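Local atomic coordinates of uncharacterized protein (Bacteroides ovatus, PDB entry 3P02), a protein that is of unknown function, and pairs an E-set-like beta region with a BT_3044-like C-terminal region built largely of antiparallel beta strands. Residues 232-236 and 237-241. Sequence-based numbering, arbitrary orientation. Where two conformers were deposited one is given.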
ATOM      1  N   ILE A 232      21.203  -3.179   5.635  1.00  9.50           N
ATOM      2  CA  ILE A 232      20.338  -4.317   5.343  1.00  8.59           C
ATOM      3  C   ILE A 232      20.317  -5.219   6.578  1.00 12.87           C
ATOM      4  O   ILE A 232      21.378  -5.483   7.169  1.00 14.18           O
ATOM      5  CB  ILE A 232      20.759  -5.091   4.045  1.00 11.58           C
ATOM      6  CG1 ILE A 232      19.640  -6.085   3.633  1.00 10.80           C
ATOM      7  CG2 ILE A 232      22.154  -5.794   4.210  1.00 10.54           C
ATOM      8  CD1 ILE A 232      19.893  -6.797   2.232  1.00  9.80           C
ATOM      9  N   TRP A 233      19.131  -5.693   6.982  1.00  9.02           N
ATOM     10  CA  TRP A 233      19.078  -6.576   8.137  1.00  9.72           C
ATOM     11  C   TRP A 233      17.763  -7.346   8.192  1.00  9.83           C
ATOM     12  O   TRP A 233      16.824  -7.036   7.464  1.00  9.92           O
ATOM     13  CB  TRP A 233      19.285  -5.766   9.453  1.00  9.29           C
ATOM     14  CG  TRP A 233      18.133  -4.877   9.836  1.00  9.53           C
ATOM     15  CD1 TRP A 233      17.175  -5.143  10.773  1.00 12.49           C
ATOM     16  CD2 TRP A 233      17.857  -3.549   9.348  1.00  9.64           C
ATOM     17  NE1 TRP A 233      16.300  -4.084  10.873  1.00 12.07           N
ATOM     18  CE2 TRP A 233      16.703  -3.084  10.023  1.00 12.82           C
ATOM     19  CE3 TRP A 233      18.513  -2.679   8.457  1.00 11.37           C
ATOM     20  CZ2 TRP A 233      16.191  -1.792   9.835  1.00 12.10           C
ATOM     21  CZ3 TRP A 233      17.958  -1.431   8.205  1.00 11.95           C
ATOM     22  CH2 TRP A 233      16.805  -0.999   8.884  1.00 12.13           C
ATOM     23  N   ALA A 234      17.691  -8.334   9.091  1.00  9.37           N
ATOM     24  CA  ALA A 234      16.465  -9.063   9.353  1.00  9.70           C
ATOM     25  C   ALA A 234      16.174  -8.987  10.826  1.00 14.42           C
ATOM     26  O   ALA A 234      17.098  -8.773  11.617  1.00 15.19           O
ATOM     27  CB  ALA A 234      16.587 -10.526   8.920  1.00 10.30           C
ATOM     28  N   GLU A 235      14.900  -9.100  11.199  1.00  9.59           N
ATOM     29  CA  GLU A 235      14.531  -9.173  12.622  1.00 10.10           C
ATOM     30  C   GLU A 235      14.321 -10.626  13.067  1.00 15.35           C
ATOM     31  O   GLU A 235      14.483 -10.922  14.248  1.00 15.26           O
ATOM     32  CB  GLU A 235      13.246  -8.394  12.917  1.00 10.80           C
ATOM     33  CG  GLU A 235      13.456  -6.902  12.952  1.00 13.54           C
ATOM     34  CD  GLU A 235      12.199  -6.095  13.193  1.00 24.23           C
ATOM     35  OE1 GLU A 235      11.088  -6.675  13.201  1.00 17.33           O
ATOM     36  OE2 GLU A 235      12.333  -4.865  13.351  1.00 18.64           O
ATOM     37  N   ASN A 236      13.899 -11.504  12.142  1.00 12.91           N
ATOM     38  CA  ASN A 236      13.596 -12.906  12.444  1.00 11.39           C
ATOM     39  C   ASN A 236      14.879 -13.726  12.574  1.00 13.73           C
ATOM     40  O   ASN A 236      15.514 -14.030  11.557  1.00 12.50           O
ATOM     41  CB  ASN A 236      12.684 -13.495  11.367  1.00 10.69           C
ATOM     42  CG  ASN A 236      12.274 -14.923  11.669  1.00 14.98           C
ATOM     43  OD1 ASN A 236      12.454 -15.426  12.809  1.00 14.24           O
ATOM     44  ND2 ASN A 236      11.686 -15.603  10.691  1.00 10.69           N
ATOM     45  N   GLU A 237      15.240 -14.119  13.811  0.50 12.21           N
ATOM     46  CA  GLU A 237      16.454 -14.917  14.061  0.50 12.56           C
ATOM     47  C   GLU A 237      16.407 -16.289  13.362  0.50 15.22           C
ATOM     48  O   GLU A 237      17.468 -16.821  13.019  0.50 14.98           O
ATOM     49  CB  GLU A 237      16.697 -15.103  15.565  0.50 14.80           C
ATOM     50  CG  GLU A 237      17.031 -13.819  16.312  0.50 26.46           C
ATOM     51  CD  GLU A 237      18.304 -13.085  15.924  0.50 55.27           C
ATOM     52  OE1 GLU A 237      19.333 -13.750  15.666  0.50 54.08           O
ATOM     53  OE2 GLU A 237      18.274 -11.832  15.903  0.50 54.40           O
ATOM     54  N   LYS A 238      15.193 -16.843  13.129  1.00 12.51           N
ATOM     55  CA  LYS A 238      15.036 -18.152  12.445  1.00 12.45           C
ATOM     56  C   LYS A 238      15.432 -18.089  10.969  1.00 16.06           C
ATOM     57  O   LYS A 238      15.761 -19.124  10.407  1.00 14.78           O
ATOM     58  CB  LYS A 238      13.622 -18.698  12.570  1.00 13.48           C
ATOM     59  CG  LYS A 238      13.208 -18.934  14.019  1.00 12.78           C
ATOM     60  CD  LYS A 238      11.921 -19.742  14.067  1.00 15.62           C
ATOM     61  CE  LYS A 238      11.369 -19.820  15.478  1.00 19.59           C
ATOM     62  NZ  LYS A 238      10.370 -20.907  15.588  1.00 16.57           N
ATOM     63  N   LEU A 239      15.462 -16.882  10.357  1.00 13.53           N
ATOM     64  CA  LEU A 239      15.909 -16.744   8.955  1.00 15.23           C
ATOM     65  C   LEU A 239      17.379 -17.073   8.762  1.00 17.07           C
ATOM     66  O   LEU A 239      17.818 -17.290   7.622  1.00 17.50           O
ATOM     67  CB  LEU A 239      15.725 -15.290   8.516  1.00 15.31           C
ATOM     68  CG  LEU A 239      14.588 -14.868   7.679  1.00 20.16           C
ATOM     69  CD1 LEU A 239      14.870 -13.476   7.086  1.00 18.01           C
ATOM     70  CD2 LEU A 239      14.315 -15.843   6.538  1.00 17.35           C
ATOM     71  N   LYS A 240      18.184 -16.995   9.858  1.00 13.21           N
ATOM     72  CA  LYS A 240      19.636 -17.178   9.835  1.00 12.81           C
ATOM     73  C   LYS A 240      20.203 -16.242   8.762  1.00 16.52           C
ATOM     74  O   LYS A 240      21.012 -16.642   7.925  1.00 15.81           O
ATOM     75  CB  LYS A 240      20.039 -18.655   9.621  1.00 16.53           C
ATOM     76  CG  LYS A 240      19.648 -19.537  10.803  1.00 27.67           C
ATOM     77  CD  LYS A 240      19.695 -21.005  10.422  1.00 35.38           C
ATOM     78  CE  LYS A 240      19.201 -21.923  11.512  1.00 43.56           C
ATOM     79  NZ  LYS A 240      19.207 -23.343  11.049  1.00 38.04           N
ATOM     80  N   PHE A 241      19.671 -15.001   8.746  1.00 12.79           N
ATOM     81  CA  PHE A 241      20.099 -13.986   7.786  1.00 11.21           C
ATOM     82  C   PHE A 241      21.571 -13.676   7.943  1.00 14.90           C
ATOM     83  O   PHE A 241      22.028 -13.365   9.042  1.00 13.81           O
ATOM     84  CB  PHE A 241      19.274 -12.708   7.987  1.00 10.69           C
ATOM     85  CG  PHE A 241      19.590 -11.594   7.017  1.00  9.64           C
ATOM     86  CD1 PHE A 241      18.883 -11.468   5.823  1.00 10.11           C
ATOM     87  CD2 PHE A 241      20.545 -10.635   7.328  1.00 11.43           C
ATOM     88  CE1 PHE A 241      19.147 -10.400   4.947  1.00 11.19           C
ATOM     89  CE2 PHE A 241      20.835  -9.586   6.434  1.00 13.30           C
ATOM     90  CZ  PHE A 241      20.134  -9.480   5.253  1.00 10.60           C
TER
HETATM   91  O   HOH W   1      15.868  -9.571  15.960  1.00 40.45           O
HETATM   92  O   HOH W   2      18.242 -13.850  10.991  1.00 12.89           O
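Phe241 turns back onto the strand that precedes it: Phe241 CB packs 3.6 Å from Ala234 CB, and the small methyl of Ala234 lets the two backbones approach, with Ala234 CA and Phe241 CA 6.3 Å apart. With CG anti to the backbone N (chi1 -178°), the ring reaches back along the strand. One face lies over the Trp233–Ala234 peptide, Ala234 N offset toward the rim, while Ile232 CG1 meets Phe241 CZ obliquely at 3.8 Å. Leu239 CD1 rests on Ala234 CB (3.9 Å) and widens this apolar patch.

Asn236 shapes the turn itself. Asn236 OD1 accepts a hydrogen bond from Lys238 N (3.1 Å), which lies above the carbonyl plane, and Asn236 O one from Leu239 N (3.1 Å). These two bonds join Asn236 to the short 3-10 segment 237-239; its short side chain brings the carboxamide close to the backbone just ahead. A water links Asn236 O to Phe241 N. ND2 donates to Asn209 O and Tyr279 OH, which fixes the amide.

The stretch runs off strand 228-234 and makes the turn into strand 242-255, its neighbour in the large antiparallel sheet. Trp233 stacks on Phe213 of strand 211-220, whereas Phe241 meets Phe274 of strand 262-278.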